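Local coordinates for alanine racemase (Acinetobacter baumannii, PDB 4QHR), which belongs to the alanine racemase family, pairing an N-terminal TIM-barrel domain with a C-terminal beta domain and carrying a covalently bound pyridoxal phosphate group, at residues A[101-104]-A[105-109]. Numbering follows the deposited sequence.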
loop_
_atom_site.group_PDB
_atom_site.type_symbol
_atom_site.label_atom_id
_atom_site.label_comp_id
_atom_site.label_asym_id
_atom_site.label_seq_id
_atom_site.Cartn_x
_atom_site.Cartn_y
_atom_site.Cartn_z
ATOM N N HIS A 101 23.036 -18.103 8.281
ATOM C CA HIS A 101 24.410 -17.671 8.067
ATOM C C HIS A 101 25.177 -17.746 9.367
ATOM O O HIS A 101 24.582 -17.875 10.470
ATOM C CB HIS A 101 24.473 -16.289 7.337
ATOM C CG HIS A 101 23.957 -15.123 8.134
ATOM N ND1 HIS A 101 24.353 -13.829 7.880
ATOM C CD2 HIS A 101 23.092 -15.049 9.178
ATOM C CE1 HIS A 101 23.752 -13.012 8.723
ATOM N NE2 HIS A 101 22.994 -13.727 9.526
ATOM N N GLN A 102 26.503 -17.688 9.240
ATOM C CA GLN A 102 27.454 -17.933 10.333
ATOM C C GLN A 102 27.175 -17.119 11.604
ATOM O O GLN A 102 27.194 -17.642 12.710
ATOM C CB GLN A 102 28.883 -17.673 9.828
ATOM C CG GLN A 102 30.020 -18.130 10.717
ATOM C CD GLN A 102 29.999 -19.614 11.038
ATOM O OE1 GLN A 102 29.605 -20.457 10.223
ATOM N NE2 GLN A 102 30.444 -19.943 12.245
ATOM N N GLN A 103 26.845 -15.845 11.423
ATOM C CA GLN A 103 26.538 -14.967 12.527
ATOM C C GLN A 103 25.483 -15.601 13.439
ATOM O O GLN A 103 25.619 -15.624 14.667
ATOM C CB GLN A 103 26.005 -13.661 11.922
ATOM C CG GLN A 103 25.413 -12.727 12.914
ATOM C CD GLN A 103 25.308 -11.324 12.413
ATOM O OE1 GLN A 103 24.242 -10.892 11.919
ATOM N NE2 GLN A 103 26.390 -10.577 12.550
ATOM N N GLN A 104 24.403 -16.096 12.841
ATOM C CA GLN A 104 23.278 -16.652 13.654
ATOM C C GLN A 104 23.668 -17.984 14.282
ATOM O O GLN A 104 23.230 -18.349 15.391
ATOM C CB GLN A 104 22.042 -16.847 12.777
ATOM C CG GLN A 104 21.262 -15.592 12.452
ATOM C CD GLN A 104 20.277 -15.822 11.315
ATOM O OE1 GLN A 104 20.435 -16.745 10.507
ATOM N NE2 GLN A 104 19.257 -14.983 11.233
ATOM N N PHE A 105 24.474 -18.724 13.552
ATOM C CA PHE A 105 25.026 -19.964 14.098
ATOM C C PHE A 105 25.766 -19.682 15.377
ATOM O O PHE A 105 25.517 -20.339 16.392
ATOM C CB PHE A 105 25.922 -20.620 13.074
ATOM C CG PHE A 105 26.620 -21.856 13.586
ATOM C CD1 PHE A 105 25.927 -23.032 13.790
ATOM C CD2 PHE A 105 27.964 -21.831 13.849
ATOM C CE1 PHE A 105 26.585 -24.185 14.219
ATOM C CE2 PHE A 105 28.614 -22.963 14.290
ATOM C CZ PHE A 105 27.926 -24.150 14.472
ATOM N N GLU A 106 26.641 -18.668 15.352
ATOM C CA GLU A 106 27.438 -18.335 16.547
ATOM C C GLU A 106 26.548 -17.924 17.691
ATOM O O GLU A 106 26.750 -18.378 18.820
ATOM C CB GLU A 106 28.505 -17.258 16.231
ATOM C CG GLU A 106 29.647 -17.868 15.402
ATOM C CD GLU A 106 30.470 -16.855 14.638
ATOM O OE1 GLU A 106 30.325 -15.641 14.898
ATOM O OE2 GLU A 106 31.236 -17.275 13.731
ATOM N N TRP A 107 25.546 -17.095 17.423
ATOM C CA TRP A 107 24.640 -16.667 18.506
ATOM C C TRP A 107 23.832 -17.823 19.124
ATOM O O TRP A 107 23.580 -17.853 20.339
ATOM C CB TRP A 107 23.677 -15.612 18.009
ATOM C CG TRP A 107 24.330 -14.349 17.525
ATOM C CD1 TRP A 107 25.559 -13.854 17.868
ATOM C CD2 TRP A 107 23.755 -13.396 16.600
ATOM N NE1 TRP A 107 25.797 -12.670 17.194
ATOM C CE2 TRP A 107 24.697 -12.359 16.430
ATOM C CE3 TRP A 107 22.531 -13.323 15.910
ATOM C CZ2 TRP A 107 24.452 -11.264 15.601
ATOM C CZ3 TRP A 107 22.297 -12.235 15.081
ATOM C CH2 TRP A 107 23.254 -11.220 14.948
ATOM N N LEU A 108 23.407 -18.757 18.284
ATOM C CA LEU A 108 22.599 -19.894 18.721
ATOM C C LEU A 108 23.415 -20.812 19.620
ATOM O O LEU A 108 22.956 -21.249 20.685
ATOM C CB LEU A 108 22.106 -20.683 17.518
ATOM C CG LEU A 108 21.301 -21.913 17.911
ATOM C CD1 LEU A 108 19.950 -21.540 18.565
ATOM C CD2 LEU A 108 21.094 -22.749 16.700
ATOM N N ILE A 109 24.621 -21.142 19.198
ATOM C CA ILE A 109 25.517 -21.966 20.058
ATOM C C ILE A 109 25.775 -21.280 21.385
ATOM O O ILE A 109 25.738 -21.901 22.438
ATOM C CB ILE A 109 26.881 -22.209 19.376
ATOM C CG1 ILE A 109 26.725 -23.089 18.149
ATOM C CG2 ILE A 109 27.913 -22.785 20.385
ATOM C CD1 ILE A 109 26.166 -24.454 18.389
#
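Q103 lies alongside the indole of W107 one helical turn further on, both side chains pointing the same way and their amide and ring planes only 15° apart. CG of Q103 sits over the face of the six-membered ring, 3.5 Å from its centroid, which meets the geometry of a CH-pi contact. Beyond CG the chain runs on extended, so the amide, still nearly parallel to the indole, projects past its CZ2-CH2 bond, with OE1 of Q103 3.2 Å from CH2 of W107. The backbone O of Q103 lies above the same face as CG, offset toward the rim, and W107 N donates to it, N to O 3.1 Å.

Q102 behaves differently. Its chain bends at chi2, and NE2 donates to OE2 of E106 at 3.2 Å. The bond is straight at the hydrogen (162°) and in the Q102 amide plane, but meets OE2 on the anti side, 27° out of the carboxylate plane. The same NE2 stands 3.5 Å from CD2 of F105, approaching the ring obliquely.

These pairs belong to the first turns of helix 102-110, with H101 at the N-cap, following strand 95-99 in the alternating beta-alpha order of the TIM barrel. F105 N donates to H101 O at 3.2 Å, and the i to i+4 pattern continues from Q102 O to E106 N at 2.9 Å. F105 and L108 pack on L147 of helix 139-149. The buried Q104 amide is held outside the helix: NE2 donates to the carbonyls of E79 and V81, and OE1 accepts from H100 N. Across the dimer interface, L316 of the second subunit packs on Q103.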